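PDB 1U0L: probable GTPase engC from Thermotoga maritima, which binds guanine nucleotide through a circularly permuted GTPase domain and probably assists late maturation of the 30S ribosomal subunit. Local coordinates for residues V85-L90 with K164-G169; L108-K113 with P229-L234; S144-I149 with F248-D253; E242-Y247 with E286-M291; C256-C261 with D265-G270. All coordinates share one frame; numbering follows the deposited sequence.

Contact 1: residues V85-L90 with K164-G169; sequences VDQVIL and KEYLKG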
# COMPACT_ATOMS: atom_id res chain seq x y z
N VAL A 85 -4.31 -2.96 6.65
CA VAL A 85 -4.40 -2.42 5.31
C VAL A 85 -4.42 -3.60 4.33
O VAL A 85 -3.60 -4.51 4.46
CB VAL A 85 -3.19 -1.53 4.99
CG1 VAL A 85 -3.39 -0.87 3.65
CG2 VAL A 85 -2.99 -0.50 6.10
N ASP A 86 -5.35 -3.57 3.38
CA ASP A 86 -5.47 -4.63 2.38
C ASP A 86 -4.75 -4.25 1.10
O ASP A 86 -3.96 -5.01 0.58
CB ASP A 86 -6.93 -4.90 2.00
CG ASP A 86 -7.86 -4.87 3.17
OD1 ASP A 86 -7.52 -5.48 4.21
OD2 ASP A 86 -8.94 -4.25 3.05
N GLN A 87 -5.05 -3.05 0.59
CA GLN A 87 -4.46 -2.60 -0.66
C GLN A 87 -3.54 -1.41 -0.68
O GLN A 87 -3.60 -0.51 0.15
CB GLN A 87 -5.54 -2.30 -1.69
CG GLN A 87 -6.11 -3.50 -2.37
CD GLN A 87 -7.11 -3.11 -3.43
OE1 GLN A 87 -7.95 -2.24 -3.21
NE2 GLN A 87 -7.02 -3.76 -4.58
N VAL A 88 -2.71 -1.44 -1.71
CA VAL A 88 -1.75 -0.41 -2.02
C VAL A 88 -2.14 -0.01 -3.42
O VAL A 88 -2.17 -0.84 -4.33
CB VAL A 88 -0.35 -0.96 -2.08
CG1 VAL A 88 0.58 0.11 -2.62
CG2 VAL A 88 0.08 -1.42 -0.71
N ILE A 89 -2.51 1.26 -3.59
CA ILE A 89 -2.85 1.75 -4.92
C ILE A 89 -1.59 2.46 -5.33
O ILE A 89 -1.24 3.50 -4.78
CB ILE A 89 -3.98 2.75 -4.88
CG1 ILE A 89 -5.21 2.12 -4.23
CG2 ILE A 89 -4.28 3.22 -6.28
CD1 ILE A 89 -5.83 0.97 -5.03
N LEU A 90 -0.88 1.85 -6.27
CA LEU A 90 0.38 2.39 -6.73
C LEU A 90 0.18 3.28 -7.94
O LEU A 90 -0.00 2.80 -9.06
CB LEU A 90 1.35 1.25 -7.06
CG LEU A 90 2.80 1.46 -6.62
CD1 LEU A 90 3.74 0.39 -7.25
CD2 LEU A 90 3.21 2.86 -7.03
N LYS A 164 -12.71 2.38 -8.95
CA LYS A 164 -13.62 2.36 -7.81
C LYS A 164 -13.91 0.90 -7.52
O LYS A 164 -14.14 0.51 -6.37
CB LYS A 164 -14.92 3.07 -8.16
CG LYS A 164 -15.01 4.51 -7.73
CD LYS A 164 -16.24 5.16 -8.34
CE LYS A 164 -16.30 6.64 -8.03
NZ LYS A 164 -17.28 7.30 -8.92
N GLU A 165 -13.88 0.09 -8.56
CA GLU A 165 -14.15 -1.32 -8.38
C GLU A 165 -13.19 -2.04 -7.45
O GLU A 165 -13.60 -2.99 -6.79
CB GLU A 165 -14.19 -2.03 -9.74
CG GLU A 165 -15.30 -3.05 -9.80
CD GLU A 165 -16.61 -2.49 -9.27
OE1 GLU A 165 -17.14 -1.54 -9.89
OE2 GLU A 165 -17.11 -2.99 -8.23
N TYR A 166 -11.94 -1.61 -7.36
CA TYR A 166 -10.99 -2.27 -6.47
C TYR A 166 -11.02 -1.70 -5.07
O TYR A 166 -10.67 -2.39 -4.11
CB TYR A 166 -9.54 -2.15 -6.93
CG TYR A 166 -9.21 -2.78 -8.24
CD1 TYR A 166 -9.50 -2.13 -9.44
CD2 TYR A 166 -8.62 -4.03 -8.30
CE1 TYR A 166 -9.21 -2.72 -10.66
CE2 TYR A 166 -8.33 -4.64 -9.52
CZ TYR A 166 -8.64 -3.97 -10.69
OH TYR A 166 -8.40 -4.57 -11.90
N LEU A 167 -11.40 -0.44 -4.95
CA LEU A 167 -11.41 0.20 -3.64
C LEU A 167 -12.57 -0.26 -2.78
O LEU A 167 -12.47 -0.26 -1.55
CB LEU A 167 -11.45 1.71 -3.82
CG LEU A 167 -10.26 2.27 -4.61
CD1 LEU A 167 -10.46 3.77 -4.80
CD2 LEU A 167 -8.96 1.97 -3.87
N LYS A 168 -13.66 -0.66 -3.42
CA LYS A 168 -14.85 -1.13 -2.72
C LYS A 168 -14.54 -2.04 -1.55
O LYS A 168 -13.77 -3.00 -1.68
CB LYS A 168 -15.77 -1.90 -3.67
CG LYS A 168 -16.77 -1.05 -4.42
CD LYS A 168 -17.57 -1.92 -5.38
CE LYS A 168 -18.74 -1.16 -5.98
NZ LYS A 168 -18.30 0.07 -6.68
N GLY A 169 -15.15 -1.73 -0.41
CA GLY A 169 -15.01 -2.52 0.80
C GLY A 169 -13.70 -2.45 1.54
O GLY A 169 -13.68 -2.19 2.75
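Ile-89 and Leu-167 leave their backbones with matching first torsions, CG1 of Ile-89 (chi1 -58°) and CG of Leu-167 (chi1 -59°) each lying anti to the carbonyl carbon, and the two side chains meet crossed at about a right angle. Their branch ends touch: Ile-89 CD1 lies 3.5 Å from Leu-167 CD2, and Leu-167 CD2 is also 3.8 Å from Ile-89 CG1. Two residues earlier on strand 87-92, Gln-87 points toward the last turn of helix 160-167, its chain extended beyond CG, and its amide end lies by the backbone carbonyl and CB of Tyr-166. The helix thus packs on the central sheet of the P-loop GTPase domain. Ile-89 also rests on Met-174 of the adjacent strand 171-175, and its side chain is about 7 Å from that of Lys-182, in the inferred GTP site. Strand and helix are therefore joined by a mixed contact, one buried methyl pair beside a glutamine end that packs on the last helical turn at Tyr-166.

Contact 2: residues L108-K113 with P229-L234; sequences LVLAEK and PGFANL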
# COMPACT_ATOMS: atom_id res chain seq x y z
N LEU A 108 6.58 -2.02 -4.84
CA LEU A 108 5.99 -3.35 -4.87
C LEU A 108 6.65 -4.23 -3.81
O LEU A 108 5.96 -4.95 -3.09
CB LEU A 108 6.15 -3.98 -6.26
CG LEU A 108 5.35 -3.30 -7.37
CD1 LEU A 108 5.76 -3.85 -8.72
CD2 LEU A 108 3.86 -3.50 -7.13
N VAL A 109 7.97 -4.16 -3.69
CA VAL A 109 8.67 -4.96 -2.68
C VAL A 109 8.06 -4.65 -1.31
O VAL A 109 7.76 -5.56 -0.54
CB VAL A 109 10.18 -4.64 -2.65
CG1 VAL A 109 10.82 -5.25 -1.42
CG2 VAL A 109 10.86 -5.20 -3.90
N LEU A 110 7.87 -3.37 -1.02
CA LEU A 110 7.28 -2.94 0.24
C LEU A 110 5.84 -3.45 0.43
O LEU A 110 5.47 -3.91 1.51
CB LEU A 110 7.28 -1.42 0.34
CG LEU A 110 8.64 -0.81 0.67
CD1 LEU A 110 8.56 0.69 0.53
CD2 LEU A 110 9.07 -1.20 2.07
N ALA A 111 5.04 -3.36 -0.62
CA ALA A 111 3.65 -3.81 -0.56
C ALA A 111 3.60 -5.32 -0.32
O ALA A 111 2.75 -5.82 0.43
CB ALA A 111 2.94 -3.46 -1.86
N GLU A 112 4.51 -6.04 -0.96
CA GLU A 112 4.56 -7.48 -0.81
C GLU A 112 5.03 -7.82 0.61
O GLU A 112 4.45 -8.66 1.29
CB GLU A 112 5.50 -8.09 -1.85
CG GLU A 112 4.93 -9.30 -2.58
CD GLU A 112 3.88 -8.93 -3.62
OE1 GLU A 112 3.36 -9.84 -4.30
OE2 GLU A 112 3.56 -7.73 -3.76
N LYS A 113 6.08 -7.14 1.06
CA LYS A 113 6.58 -7.41 2.39
C LYS A 113 5.49 -7.28 3.45
O LYS A 113 5.45 -8.08 4.39
CB LYS A 113 7.73 -6.47 2.73
CG LYS A 113 8.20 -6.69 4.13
CD LYS A 113 9.28 -5.74 4.56
CE LYS A 113 9.73 -6.11 5.98
NZ LYS A 113 10.01 -7.59 6.11
N PRO A 229 -0.18 9.28 2.32
CA PRO A 229 0.26 8.20 1.42
C PRO A 229 1.12 7.13 2.08
O PRO A 229 1.76 7.38 3.11
CB PRO A 229 1.02 8.93 0.32
CG PRO A 229 0.53 10.33 0.40
CD PRO A 229 0.41 10.55 1.89
N GLY A 230 1.13 5.97 1.43
CA GLY A 230 1.89 4.82 1.90
C GLY A 230 3.32 5.06 2.29
O GLY A 230 3.66 6.04 2.98
N PHE A 231 4.19 4.16 1.85
CA PHE A 231 5.61 4.21 2.17
C PHE A 231 6.34 5.30 1.41
O PHE A 231 7.30 5.02 0.69
CB PHE A 231 6.25 2.87 1.85
CG PHE A 231 5.27 1.74 1.77
CD1 PHE A 231 4.37 1.66 0.71
CD2 PHE A 231 5.28 0.72 2.72
CE1 PHE A 231 3.50 0.59 0.61
CE2 PHE A 231 4.41 -0.35 2.62
CZ PHE A 231 3.52 -0.42 1.56
N ALA A 232 5.90 6.54 1.58
CA ALA A 232 6.51 7.67 0.91
C ALA A 232 8.00 7.78 1.14
O ALA A 232 8.71 8.38 0.33
CB ALA A 232 5.82 8.96 1.33
N ASN A 233 8.49 7.20 2.23
CA ASN A 233 9.91 7.28 2.50
C ASN A 233 10.69 6.11 1.90
O ASN A 233 11.88 5.96 2.17
CB ASN A 233 10.17 7.36 4.00
CG ASN A 233 9.58 6.20 4.74
OD1 ASN A 233 9.87 5.04 4.43
ND2 ASN A 233 8.74 6.49 5.72
N LEU A 234 10.02 5.30 1.08
CA LEU A 234 10.66 4.17 0.42
C LEU A 234 11.81 3.59 1.24
O LEU A 234 12.95 3.52 0.77
CB LEU A 234 11.19 4.62 -0.95
CG LEU A 234 10.14 5.01 -2.00
CD1 LEU A 234 10.78 5.85 -3.09
CD2 LEU A 234 9.50 3.75 -2.60
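Phe-231, next after the DTPG sequence that fits the G3 motif of GTPases, lays its ring against Leu-110 of helix 101-113 in the circularly permuted G domain. This is a CH-pi contact: Leu-110 CB stands over the ring centre, 3.8 Å from the Phe-231 centroid and 12° off the ring normal. The leucine then runs on across the phenylalanine in the opposite sense, so that Leu-110 CD1 ends 3.4 Å from Phe-231 CB. Near the far end of the ring the helix backbone takes over, with Ala-111 N 4.0 Å from Phe-231 CZ in an oblique approach. The loop is tightly folded here. Phe-231 is the centre of an inverse gamma turn and begins a type I beta turn closed by the bond from Leu-234 N to Phe-231 O (2.8 Å), which brings Leu-234 back beside the helix. Leu-234 also packs on Phe-107 and Lys-106, about one helical turn before Leu-110, and its side chain is about 5 Å from that of Leu-177, in the inferred GTP site. No polar bond crosses between 108-113 and 229-234. Leu-110 CD1 also lies 4.1 Å from Leu-234 CA.

Contact 3: residues S144-I149 with F248-D253; sequences SGLYPI and FKEFGD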
# COMPACT_ATOMS: atom_id res chain seq x y z
N SER A 144 2.03 -6.26 -16.50
CA SER A 144 0.73 -6.82 -16.86
C SER A 144 0.45 -8.17 -16.16
O SER A 144 -0.57 -8.34 -15.50
CB SER A 144 0.65 -7.01 -18.37
OG SER A 144 -0.64 -7.40 -18.78
N GLY A 145 1.39 -9.10 -16.28
CA GLY A 145 1.19 -10.41 -15.69
C GLY A 145 1.52 -10.59 -14.22
O GLY A 145 1.44 -11.71 -13.72
N LEU A 146 1.88 -9.51 -13.54
CA LEU A 146 2.23 -9.61 -12.12
C LEU A 146 1.25 -8.85 -11.23
O LEU A 146 1.14 -9.15 -10.03
CB LEU A 146 3.64 -9.06 -11.88
CG LEU A 146 4.76 -9.63 -12.76
CD1 LEU A 146 6.06 -8.87 -12.52
CD2 LEU A 146 4.93 -11.09 -12.47
N TYR A 147 0.55 -7.88 -11.80
CA TYR A 147 -0.41 -7.07 -11.05
C TYR A 147 -1.46 -6.46 -11.95
O TYR A 147 -1.27 -6.32 -13.16
CB TYR A 147 0.29 -5.91 -10.35
CG TYR A 147 1.36 -6.34 -9.39
CD1 TYR A 147 1.03 -6.85 -8.14
CD2 TYR A 147 2.70 -6.28 -9.74
CE1 TYR A 147 2.00 -7.31 -7.28
CE2 TYR A 147 3.68 -6.75 -8.88
CZ TYR A 147 3.32 -7.26 -7.65
OH TYR A 147 4.26 -7.75 -6.78
N PRO A 148 -2.60 -6.09 -11.36
CA PRO A 148 -3.70 -5.48 -12.12
C PRO A 148 -3.24 -4.08 -12.47
O PRO A 148 -2.63 -3.40 -11.65
CB PRO A 148 -4.84 -5.42 -11.11
CG PRO A 148 -4.44 -6.41 -10.04
CD PRO A 148 -2.96 -6.32 -9.96
N ILE A 149 -3.52 -3.63 -13.69
CA ILE A 149 -3.13 -2.28 -14.08
C ILE A 149 -4.35 -1.50 -14.52
O ILE A 149 -5.19 -2.03 -15.26
CB ILE A 149 -2.14 -2.32 -15.26
CG1 ILE A 149 -0.84 -3.02 -14.84
CG2 ILE A 149 -1.86 -0.90 -15.76
CD1 ILE A 149 0.14 -3.25 -15.98
N PHE A 248 9.53 -10.61 -5.10
CA PHE A 248 9.49 -10.48 -6.55
C PHE A 248 8.73 -11.71 -7.05
O PHE A 248 9.35 -12.71 -7.41
CB PHE A 248 10.90 -10.50 -7.13
CG PHE A 248 11.59 -9.16 -7.15
CD1 PHE A 248 12.15 -8.64 -5.99
CD2 PHE A 248 11.66 -8.42 -8.33
CE1 PHE A 248 12.78 -7.40 -6.00
CE2 PHE A 248 12.27 -7.18 -8.36
CZ PHE A 248 12.84 -6.66 -7.19
N LYS A 249 7.39 -11.64 -7.04
CA LYS A 249 6.54 -12.74 -7.50
C LYS A 249 7.29 -13.70 -8.42
O LYS A 249 7.50 -14.86 -8.08
CB LYS A 249 5.33 -12.23 -8.28
CG LYS A 249 4.24 -11.52 -7.51
CD LYS A 249 2.95 -11.53 -8.35
CE LYS A 249 1.86 -10.71 -7.73
NZ LYS A 249 1.74 -11.02 -6.26
N GLU A 250 7.66 -13.20 -9.60
CA GLU A 250 8.37 -13.98 -10.61
C GLU A 250 9.34 -15.00 -10.03
O GLU A 250 9.42 -16.12 -10.51
CB GLU A 250 9.15 -13.08 -11.57
CG GLU A 250 8.37 -11.94 -12.14
CD GLU A 250 8.76 -10.63 -11.50
OE1 GLU A 250 8.71 -10.54 -10.26
OE2 GLU A 250 9.13 -9.70 -12.26
N PHE A 251 10.10 -14.59 -9.02
CA PHE A 251 11.07 -15.48 -8.39
C PHE A 251 10.30 -16.40 -7.45
O PHE A 251 9.95 -16.00 -6.33
CB PHE A 251 12.10 -14.68 -7.57
CG PHE A 251 12.80 -13.58 -8.34
CD1 PHE A 251 12.38 -13.20 -9.60
CD2 PHE A 251 13.88 -12.91 -7.77
CE1 PHE A 251 13.00 -12.16 -10.27
CE2 PHE A 251 14.50 -11.87 -8.43
CZ PHE A 251 14.06 -11.49 -9.68
N GLY A 252 10.03 -17.62 -7.90
CA GLY A 252 9.29 -18.56 -7.07
C GLY A 252 9.17 -19.92 -7.75
O GLY A 252 9.73 -20.91 -7.28
N ASP A 253 8.43 -19.95 -8.85
CA ASP A 253 8.24 -21.18 -9.61
C ASP A 253 9.53 -21.54 -10.32
O ASP A 253 9.61 -22.57 -11.00
CB ASP A 253 7.13 -20.99 -10.64
CG ASP A 253 7.43 -19.86 -11.59
OD1 ASP A 253 7.35 -18.69 -11.16
OD2 ASP A 253 7.74 -20.13 -12.77
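Leu-146 overlaps the bent chain of Glu-250, the two crossing at about a right angle. Its two methyls divide the work: Leu-146 CD2 lies 3.6 Å from Glu-250 CG, while Leu-146 CD1 sits 3.4 Å from Glu-250 CD, against the carboxylate. A kink at chi2 (105°) turns that carboxylate back over the leucine, and its charge is met by Arg-284 of helix 282-296, whose NE forms a salt bridge with OE2. Beside this pair the chain of Lys-249 runs past the hydroxyl end of Tyr-147, with Lys-249 CG 3.8 Å from Tyr-147 OH, and NZ makes a salt bridge to Glu-112 OE1. Glu-112 OE2 takes a weak hydrogen bond from the Tyr-147 hydroxyl, so one carboxylate serves both segments. Leucine methyls and lysine methylenes thus lie against polar as well as aliphatic groups, while the charged ends find partners on flanking helices. Such a seam is an interdomain contact, joining the G-domain loop before strand 149-151 to the region that leads into the C-terminal zinc finger.

Contact 4: residues E242-Y247 with E286-M291; sequences EELKHY and ENYVKM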
# COMPACT_ATOMS: atom_id res chain seq x y z
N GLU A 242 19.01 -11.89 1.77
CA GLU A 242 18.48 -13.18 1.36
C GLU A 242 16.95 -13.26 1.41
O GLU A 242 16.35 -14.21 0.93
CB GLU A 242 19.09 -14.29 2.22
CG GLU A 242 19.13 -13.95 3.71
CD GLU A 242 20.32 -13.07 4.09
OE1 GLU A 242 20.26 -12.41 5.15
OE2 GLU A 242 21.31 -13.05 3.33
N GLU A 243 16.33 -12.24 2.00
CA GLU A 243 14.88 -12.20 2.12
C GLU A 243 14.19 -11.54 0.92
O GLU A 243 13.13 -11.97 0.47
CB GLU A 243 14.52 -11.45 3.41
CG GLU A 243 13.05 -11.10 3.57
CD GLU A 243 12.78 -10.39 4.88
OE1 GLU A 243 11.64 -9.91 5.07
OE2 GLU A 243 13.71 -10.31 5.71
N LEU A 244 14.83 -10.48 0.41
CA LEU A 244 14.33 -9.72 -0.73
C LEU A 244 13.74 -10.57 -1.87
O LEU A 244 12.67 -10.24 -2.40
CB LEU A 244 15.47 -8.87 -1.28
CG LEU A 244 15.27 -7.40 -1.64
CD1 LEU A 244 16.39 -7.00 -2.59
CD2 LEU A 244 13.92 -7.17 -2.29
N LYS A 245 14.43 -11.64 -2.27
CA LYS A 245 13.99 -12.49 -3.38
C LYS A 245 12.53 -12.95 -3.29
O LYS A 245 11.91 -13.26 -4.31
CB LYS A 245 14.91 -13.72 -3.49
CG LYS A 245 14.62 -14.79 -2.46
CD LYS A 245 15.60 -15.93 -2.51
CE LYS A 245 16.96 -15.51 -2.00
NZ LYS A 245 17.71 -16.68 -1.49
N HIS A 246 11.99 -13.01 -2.08
CA HIS A 246 10.61 -13.44 -1.88
C HIS A 246 9.63 -12.31 -2.17
O HIS A 246 8.42 -12.49 -2.06
CB HIS A 246 10.38 -13.89 -0.44
CG HIS A 246 11.28 -15.01 -0.00
ND1 HIS A 246 11.39 -16.19 -0.70
CD2 HIS A 246 12.13 -15.11 1.05
CE1 HIS A 246 12.26 -16.97 -0.09
NE2 HIS A 246 12.72 -16.34 0.97
N TYR A 247 10.14 -11.15 -2.54
CA TYR A 247 9.27 -10.02 -2.79
C TYR A 247 9.22 -9.63 -4.26
O TYR A 247 8.91 -8.49 -4.63
CB TYR A 247 9.72 -8.88 -1.89
CG TYR A 247 9.62 -9.26 -0.43
CD1 TYR A 247 10.54 -8.80 0.51
CD2 TYR A 247 8.57 -10.06 0.03
CE1 TYR A 247 10.42 -9.11 1.86
CE2 TYR A 247 8.43 -10.37 1.39
CZ TYR A 247 9.36 -9.89 2.29
OH TYR A 247 9.21 -10.13 3.63
N GLU A 286 17.34 -6.69 -12.72
CA GLU A 286 18.25 -5.58 -12.53
C GLU A 286 18.02 -4.84 -11.23
O GLU A 286 18.95 -4.70 -10.42
CB GLU A 286 18.11 -4.62 -13.71
CG GLU A 286 19.08 -3.47 -13.74
CD GLU A 286 18.91 -2.62 -14.97
OE1 GLU A 286 17.83 -2.02 -15.14
OE2 GLU A 286 19.86 -2.56 -15.79
N ASN A 287 16.79 -4.38 -11.02
CA ASN A 287 16.45 -3.65 -9.82
C ASN A 287 16.57 -4.52 -8.57
O ASN A 287 17.02 -4.03 -7.51
CB ASN A 287 15.04 -3.07 -9.95
CG ASN A 287 14.95 -2.04 -11.06
OD1 ASN A 287 15.77 -1.13 -11.13
ND2 ASN A 287 13.94 -2.17 -11.92
N TYR A 288 16.19 -5.80 -8.69
CA TYR A 288 16.29 -6.72 -7.57
C TYR A 288 17.76 -6.86 -7.13
O TYR A 288 18.07 -6.81 -5.94
CB TYR A 288 15.74 -8.10 -7.94
CG TYR A 288 16.25 -9.17 -6.99
CD1 TYR A 288 15.94 -9.12 -5.62
CD2 TYR A 288 17.13 -10.15 -7.43
CE1 TYR A 288 16.51 -10.01 -4.72
CE2 TYR A 288 17.71 -11.05 -6.54
CZ TYR A 288 17.40 -10.97 -5.19
OH TYR A 288 18.01 -11.84 -4.31
N VAL A 289 18.66 -7.04 -8.09
CA VAL A 289 20.08 -7.16 -7.77
C VAL A 289 20.61 -5.87 -7.13
O VAL A 289 21.36 -5.92 -6.15
CB VAL A 289 20.92 -7.49 -9.02
CG1 VAL A 289 22.40 -7.45 -8.68
CG2 VAL A 289 20.53 -8.86 -9.54
N LYS A 290 20.23 -4.72 -7.70
CA LYS A 290 20.63 -3.42 -7.18
C LYS A 290 20.19 -3.34 -5.72
O LYS A 290 20.98 -3.02 -4.83
CB LYS A 290 19.94 -2.30 -7.97
CG LYS A 290 20.17 -0.90 -7.41
CD LYS A 290 21.58 -0.37 -7.67
CE LYS A 290 21.76 1.03 -7.09
NZ LYS A 290 20.68 1.96 -7.55
N MET A 291 18.91 -3.65 -5.48
CA MET A 291 18.37 -3.63 -4.13
C MET A 291 19.11 -4.64 -3.25
O MET A 291 19.43 -4.34 -2.10
CB MET A 291 16.87 -3.93 -4.15
CG MET A 291 16.02 -2.66 -4.24
SD MET A 291 14.24 -2.87 -4.06
CE MET A 291 13.79 -3.13 -5.76
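Leu-244 reaches into the angle between Tyr-288 and Met-291 on helix 282-296. Its CD1 meets Met-291 CB at 3.5 Å, the two side chains crossing at about a right angle, and lies 3.7 Å from Tyr-288 CE1. Leu-244 CB, in contrast, meets the tyrosine at the edge, in the ring plane. The next residue continues along the same ring: Lys-245 N is 3.6 Å from Tyr-288 CE1, and Lys-245 CB is 3.7 Å from Tyr-288 OH. With CG anti to the backbone N (chi1 161°), Tyr-288 swings its ring from the helix across to this turn. A second shell fixes both polar ends: Tyr-288 OH is hydrogen-bonded to Asn-262 O, and Lys-245 NZ forms a salt bridge with Asp-260 and a hydrogen bond with Asn-262 OD1. Phe-248 and Phe-251 add edge-to-face contacts to the Tyr-288 ring. Farther round the turn, Tyr-247 OH donates to Glu-243 OE1 (2.8 Å), on the lone pair facing away from the other oxygen, and Lys-113 of the G domain pairs with that same carboxylate oxygen. This is helix-to-turn packing beside the C-terminal zinc finger, with the zinc about 7 Å from the Lys-245 side chain.

Contact 5: residues C256-C261 with D265-G270; sequences CFFSDC and DEPECG. With ZN (zinc ion), chain D.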
# COMPACT_ATOMS: atom_id res chain seq x y z
N CYS A 256 16.50 -23.19 -8.84
CA CYS A 256 17.93 -22.92 -8.88
C CYS A 256 18.69 -24.06 -8.22
O CYS A 256 18.23 -24.65 -7.23
CB CYS A 256 18.24 -21.61 -8.13
SG CYS A 256 17.56 -20.11 -8.88
N PHE A 257 19.87 -24.37 -8.76
CA PHE A 257 20.70 -25.44 -8.23
C PHE A 257 20.76 -25.45 -6.70
O PHE A 257 20.25 -26.36 -6.07
CB PHE A 257 22.12 -25.35 -8.78
CG PHE A 257 23.01 -26.46 -8.30
CD1 PHE A 257 22.95 -27.72 -8.89
CD2 PHE A 257 23.89 -26.26 -7.25
CE1 PHE A 257 23.76 -28.76 -8.44
CE2 PHE A 257 24.70 -27.29 -6.78
CZ PHE A 257 24.63 -28.55 -7.38
N PHE A 258 21.39 -24.42 -6.13
CA PHE A 258 21.55 -24.33 -4.69
C PHE A 258 20.30 -24.10 -3.87
O PHE A 258 19.30 -23.58 -4.36
CB PHE A 258 22.57 -23.25 -4.34
CG PHE A 258 23.96 -23.54 -4.81
CD1 PHE A 258 24.36 -23.19 -6.10
CD2 PHE A 258 24.87 -24.20 -3.98
CE1 PHE A 258 25.65 -23.48 -6.55
CE2 PHE A 258 26.16 -24.50 -4.43
CZ PHE A 258 26.55 -24.14 -5.71
N SER A 259 20.37 -24.50 -2.60
CA SER A 259 19.29 -24.35 -1.63
C SER A 259 19.26 -22.87 -1.27
O SER A 259 20.22 -22.33 -0.71
CB SER A 259 19.57 -25.20 -0.38
OG SER A 259 18.65 -24.93 0.66
N ASP A 260 18.15 -22.21 -1.58
CA ASP A 260 18.02 -20.78 -1.32
C ASP A 260 19.13 -20.02 -2.04
O ASP A 260 20.06 -19.49 -1.42
CB ASP A 260 18.06 -20.48 0.18
CG ASP A 260 17.76 -19.02 0.49
OD1 ASP A 260 16.68 -18.53 0.09
OD2 ASP A 260 18.61 -18.35 1.12
N CYS A 261 19.03 -19.98 -3.36
CA CYS A 261 19.99 -19.28 -4.19
C CYS A 261 19.47 -17.85 -4.28
O CYS A 261 18.31 -17.64 -4.61
CB CYS A 261 19.98 -19.92 -5.57
SG CYS A 261 20.78 -18.96 -6.84
N ASP A 265 25.18 -14.16 -7.90
CA ASP A 265 26.37 -14.83 -8.41
C ASP A 265 26.21 -16.32 -8.62
O ASP A 265 26.78 -16.88 -9.56
CB ASP A 265 27.56 -14.61 -7.47
CG ASP A 265 28.23 -13.26 -7.69
OD1 ASP A 265 28.29 -12.80 -8.85
OD2 ASP A 265 28.71 -12.67 -6.70
N GLU A 266 25.44 -16.97 -7.75
CA GLU A 266 25.23 -18.42 -7.82
C GLU A 266 25.31 -19.07 -9.21
O GLU A 266 24.62 -18.68 -10.16
CB GLU A 266 23.92 -18.81 -7.14
CG GLU A 266 23.89 -18.60 -5.61
CD GLU A 266 23.47 -17.19 -5.19
OE1 GLU A 266 23.10 -16.38 -6.07
OE2 GLU A 266 23.51 -16.90 -3.97
N PRO A 267 26.17 -20.09 -9.33
CA PRO A 267 26.54 -20.96 -10.46
C PRO A 267 25.44 -21.40 -11.40
O PRO A 267 25.66 -21.53 -12.60
CB PRO A 267 27.19 -22.14 -9.76
CG PRO A 267 27.90 -21.47 -8.63
CD PRO A 267 26.86 -20.54 -8.10
N GLU A 268 24.26 -21.65 -10.87
CA GLU A 268 23.16 -22.09 -11.71
C GLU A 268 21.91 -21.51 -11.10
O GLU A 268 21.60 -21.77 -9.94
CB GLU A 268 23.08 -23.62 -11.70
CG GLU A 268 22.00 -24.18 -12.59
CD GLU A 268 21.87 -25.69 -12.48
OE1 GLU A 268 22.86 -26.40 -12.72
OE2 GLU A 268 20.76 -26.16 -12.15
N CYS A 269 21.20 -20.72 -11.88
CA CYS A 269 20.01 -20.08 -11.34
C CYS A 269 18.83 -20.10 -12.30
O CYS A 269 18.93 -19.56 -13.40
CB CYS A 269 20.35 -18.64 -10.98
SG CYS A 269 18.94 -17.72 -10.43
N GLY A 270 17.72 -20.70 -11.88
CA GLY A 270 16.56 -20.73 -12.75
C GLY A 270 16.08 -19.32 -13.04
O GLY A 270 15.52 -19.03 -14.11
ZN ZN D . 18.95 -18.48 -8.18
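Cys-256 meets segment 265-270 through both its side-chain atoms: CB lies 3.8 Å from Glu-268 O, and SG binds the zinc at 2.3 Å with Gly-270 N beside it. With SG anti to the carbonyl carbon (chi1 -65°), the sulfur turns inward to the metal. Cys-261 SG binds the zinc at the same 2.3 Å and Cys-269 SG at 2.4 Å, while His-263 ND1, from the short link between the segments, supplies the fourth ligand. Cys-269 has a second task, as its side chain caps a backbone N at the start of helix 270-277. Around the metal the segments are joined more lightly. Phe-257 N gives Glu-268 O a weak hydrogen bond, bent to 137°, and their CB atoms touch as the two side chains cross at about a right angle. Phe-258 CE1 rests on Pro-267 CD at 3.5 Å, an apolar contact on the exposed side. Glu-266 packs CB and CG along Cys-261 SG, and a bend at chi2 (87°) turns the carboxylate toward the backbone, where OE1 accepts from Val-264 N and OE2 from Asn-262 N, so it braces the turn carrying His-263. Three cysteine sulfurs and one imidazole make a CCHC-type zinc finger. Bound as thiolates, the cysteines would probably give the site net negative charge, and in this partly exposed loop, without regular strands to join it, the metal bonds are the principal cross-links.

Overall arrangement
Contacts 1 and 2 lie in the buried core of the G domain; contact 2 is apolar, while contact 1 joins a methyl pair to a buried glutamine. They touch where Val-88 of strand 87-92 meets Ala-111 of helix 101-113. That helix is shared further, since neighbouring residues on it carry charges to contacts 3 and 4. Contact 3 is the partly buried seam between domains, mixing aliphatic stems with charged ends. Contact 4 is buried again, but within the C-terminal region, and shares its Tyr-288 with the aromatic residues of segment 248-253. Contact 5, nested in the loop closed by contact 4, is the outlying, metal-held one, joined to contact 4 by a salt bridge.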